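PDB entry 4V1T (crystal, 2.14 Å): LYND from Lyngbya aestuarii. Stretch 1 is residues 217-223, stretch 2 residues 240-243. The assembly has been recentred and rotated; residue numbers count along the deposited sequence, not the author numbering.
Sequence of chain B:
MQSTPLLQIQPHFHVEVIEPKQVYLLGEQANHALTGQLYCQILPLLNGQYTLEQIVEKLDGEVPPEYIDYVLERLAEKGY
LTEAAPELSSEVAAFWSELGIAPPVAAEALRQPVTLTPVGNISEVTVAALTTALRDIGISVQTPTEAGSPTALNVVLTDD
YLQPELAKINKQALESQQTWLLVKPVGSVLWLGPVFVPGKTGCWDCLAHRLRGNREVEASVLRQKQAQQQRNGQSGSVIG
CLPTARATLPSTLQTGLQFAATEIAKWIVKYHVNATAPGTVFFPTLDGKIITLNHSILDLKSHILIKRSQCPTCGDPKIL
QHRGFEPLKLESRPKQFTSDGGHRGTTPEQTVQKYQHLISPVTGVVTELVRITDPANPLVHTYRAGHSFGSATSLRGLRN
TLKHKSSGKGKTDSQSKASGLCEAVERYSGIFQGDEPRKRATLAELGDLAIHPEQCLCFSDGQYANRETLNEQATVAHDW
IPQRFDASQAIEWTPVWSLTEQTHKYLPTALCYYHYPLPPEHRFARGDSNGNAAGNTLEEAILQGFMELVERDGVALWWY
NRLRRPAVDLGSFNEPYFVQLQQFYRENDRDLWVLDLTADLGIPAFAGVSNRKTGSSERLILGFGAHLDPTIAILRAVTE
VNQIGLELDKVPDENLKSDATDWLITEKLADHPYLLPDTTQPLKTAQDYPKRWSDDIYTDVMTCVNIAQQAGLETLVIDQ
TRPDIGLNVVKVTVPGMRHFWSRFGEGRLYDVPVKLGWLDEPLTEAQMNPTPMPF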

ATOM      1  N   VAL B 217     -21.791  -9.036  14.542  1.00 68.27           N
ATOM      2  CA  VAL B 217     -22.784  -8.377  15.387  1.00 77.91           C
ATOM      3  C   VAL B 217     -24.187  -8.736  14.915  1.00 77.13           C
ATOM      4  O   VAL B 217     -25.028  -9.173  15.701  1.00 68.92           O
ATOM      5  CB  VAL B 217     -22.621  -6.848  15.381  1.00 72.86           C
ATOM      6  CG1 VAL B 217     -23.768  -6.178  16.139  1.00 69.83           C
ATOM      7  CG2 VAL B 217     -21.280  -6.452  15.990  1.00 76.48           C
ATOM      8  N   GLU B 218     -24.426  -8.551  13.622  1.00 73.39           N
ATOM      9  CA  GLU B 218     -25.704  -8.892  13.015  1.00 70.02           C
ATOM     10  C   GLU B 218     -26.027 -10.366  13.248  1.00 71.39           C
ATOM     11  O   GLU B 218     -27.127 -10.711  13.669  1.00 71.01           O
ATOM     12  CB  GLU B 218     -25.682  -8.586  11.514  1.00 75.88           C
ATOM     13  CG  GLU B 218     -27.016  -8.801  10.804  1.00 84.77           C
ATOM     14  CD  GLU B 218     -26.904  -8.724   9.281  1.00 93.73           C
ATOM     15  OE1 GLU B 218     -26.544  -9.746   8.638  1.00 68.05           O
ATOM     16  OE2 GLU B 218     -27.193  -7.643   8.720  1.00103.21           O
ATOM     17  N   ALA B 219     -25.052 -11.229  12.978  1.00 73.11           N
ATOM     18  CA  ALA B 219     -25.238 -12.671  13.083  1.00 70.19           C
ATOM     19  C   ALA B 219     -25.574 -13.093  14.513  1.00 69.28           C
ATOM     20  O   ALA B 219     -26.369 -14.009  14.729  1.00 72.44           O
ATOM     21  CB  ALA B 219     -23.992 -13.399  12.598  1.00 67.49           C
ATOM     22  N   SER B 220     -24.960 -12.428  15.486  1.00 74.66           N
ATOM     23  CA  SER B 220     -25.115 -12.810  16.891  1.00 87.66           C
ATOM     24  C   SER B 220     -26.477 -12.377  17.403  1.00 78.59           C
ATOM     25  O   SER B 220     -27.113 -13.080  18.188  1.00 86.82           O
ATOM     26  CB  SER B 220     -24.000 -12.207  17.751  1.00 83.13           C
ATOM     27  OG  SER B 220     -24.155 -12.585  19.111  1.00 93.68           O
ATOM     28  N   VAL B 221     -26.904 -11.208  16.943  1.00 72.47           N
ATOM     29  CA  VAL B 221     -28.227 -10.687  17.224  1.00 82.77           C
ATOM     30  C   VAL B 221     -29.269 -11.641  16.668  1.00 82.31           C
ATOM     31  O   VAL B 221     -30.258 -11.945  17.332  1.00 83.18           O
ATOM     32  CB  VAL B 221     -28.409  -9.277  16.614  1.00 72.00           C
ATOM     33  CG1 VAL B 221     -29.883  -8.933  16.409  1.00 79.27           C
ATOM     34  CG2 VAL B 221     -27.731  -8.237  17.490  1.00 66.82           C
ATOM     35  N   LEU B 222     -29.034 -12.117  15.451  1.00 71.50           N
ATOM     36  CA  LEU B 222     -29.952 -13.041  14.808  1.00 70.25           C
ATOM     37  C   LEU B 222     -30.034 -14.355  15.577  1.00 72.96           C
ATOM     38  O   LEU B 222     -31.121 -14.871  15.795  1.00 80.64           O
ATOM     39  CB  LEU B 222     -29.535 -13.301  13.363  1.00 63.94           C
ATOM     40  CG  LEU B 222     -29.714 -12.109  12.415  1.00 79.95           C
ATOM     41  CD1 LEU B 222     -28.911 -12.299  11.128  1.00 71.24           C
ATOM     42  CD2 LEU B 222     -31.182 -11.874  12.093  1.00 85.21           C
ATOM     43  N   ARG B 223     -28.879 -14.884  15.975  1.00 81.05           N
ATOM     44  CA  ARG B 223     -28.819 -16.091  16.803  1.00 85.76           C
ATOM     45  C   ARG B 223     -29.534 -15.870  18.123  1.00 91.33           C
ATOM     46  O   ARG B 223     -30.328 -16.704  18.549  1.00 96.67           O
ATOM     47  CB  ARG B 223     -27.372 -16.506  17.073  1.00 83.32           C
ATOM     48  CG  ARG B 223     -26.772 -17.383  15.989  1.00 79.15           C
ATOM     49  CD  ARG B 223     -25.258 -17.377  16.043  1.00 91.44           C
ATOM     50  NE  ARG B 223     -24.688 -16.054  15.767  1.00105.44           N
ATOM     51  CZ  ARG B 223     -23.398 -15.829  15.536  1.00107.23           C
ATOM     52  NH1 ARG B 223     -22.551 -16.836  15.527  1.00111.45           N
ATOM     53  NH2 ARG B 223     -22.938 -14.611  15.295  1.00106.23           N
TER
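Stretch 2 (240-243) GCLP

Stretch 2 (240-243), an irregular segment without helix or strand, lies along one side of the helix formed by stretch 1 (217-223). The two stretches run in roughly opposite directions: the CA of Leu-242 is 7.3 Å from the CA of Glu-218, and the CA of Gly-240 is 7.6 Å from the CA of Leu-222, one helical turn further on. Cys-241 and Leu-242 have extended backbones (phi/psi -158/161 and -132/121), so the segment stretches out beside the helix. Leu-242 has the most surface covered, 63 Å². The Leu-242 CA-to-CB bond points sideways, but with chi1 and chi2 both p the end of the side chain comes nearer the helix, where Leu-242 CD2 lies 4.2 Å from Val-221 CG1 in an apolar contact. Glu-218, whose CA-to-CB bond points toward stretch 2 and whose chi1 and chi2 are both t, packs its CG 4.3 Å from Leu-242 CG; its OE2 is 3.6 Å from Leu-242 O, without a hydrogen bond, and both carboxylate oxygens are hydrogen-bonded just outside the stretches. The CA-to-CB bond of Leu-222 (m, t) also points toward stretch 2, and the side chain rests on backbone: its CD1 is 3.8 Å from Gly-240 O and 4.4 Å from Cys-241 CA, while the CB of Cys-241 turns away. No hydrogen bond joins the stretches; the contact, burying 236 Å² in total, rests on packing.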

ATOM      1  N   GLY B 240     -31.110 -15.276   7.757  1.00 85.24           N
ATOM      2  CA  GLY B 240     -31.791 -14.021   7.466  1.00 92.12           C
ATOM      3  C   GLY B 240     -30.887 -12.798   7.540  1.00 97.30           C
ATOM      4  O   GLY B 240     -29.661 -12.910   7.495  1.00 83.89           O
ATOM      5  N   CYS B 241     -31.494 -11.611   7.641  1.00 98.83           N
ATOM      6  CA  CYS B 241     -30.750 -10.335   7.689  1.00 83.03           C
ATOM      7  C   CYS B 241     -31.528  -9.192   8.318  1.00 72.47           C
ATOM      8  O   CYS B 241     -32.751  -9.235   8.370  1.00 77.68           O
ATOM      9  CB  CYS B 241     -30.355  -9.904   6.272  1.00 70.92           C
ATOM     10  SG  CYS B 241     -31.478  -8.792   5.365  1.00 84.90           S
ATOM     11  N   LEU B 242     -30.832  -8.141   8.758  1.00 71.11           N
ATOM     12  CA  LEU B 242     -31.519  -6.873   9.016  1.00 82.42           C
ATOM     13  C   LEU B 242     -30.934  -5.557   8.467  1.00 79.98           C
ATOM     14  O   LEU B 242     -29.847  -5.149   8.804  1.00 82.45           O
ATOM     15  CB  LEU B 242     -31.860  -6.732  10.492  1.00 88.16           C
ATOM     16  CG  LEU B 242     -30.714  -6.737  11.489  1.00 85.81           C
ATOM     17  CD1 LEU B 242     -30.058  -5.368  11.546  1.00 98.77           C
ATOM     18  CD2 LEU B 242     -31.201  -7.128  12.872  1.00 87.32           C
ATOM     19  N   PRO B 243     -31.788  -4.871   7.618  1.00 87.48           N
ATOM     20  CA  PRO B 243     -31.560  -3.467   7.299  1.00 82.29           C
ATOM     21  C   PRO B 243     -30.264  -2.739   7.609  1.00 85.78           C
ATOM     22  O   PRO B 243     -29.220  -3.219   7.230  1.00 96.76           O
ATOM     23  CB  PRO B 243     -32.752  -2.819   8.004  1.00 89.01           C
ATOM     24  CG  PRO B 243     -33.876  -3.832   7.799  1.00 93.34           C
ATOM     25  CD  PRO B 243     -33.231  -5.073   7.194  1.00 91.06           C
TER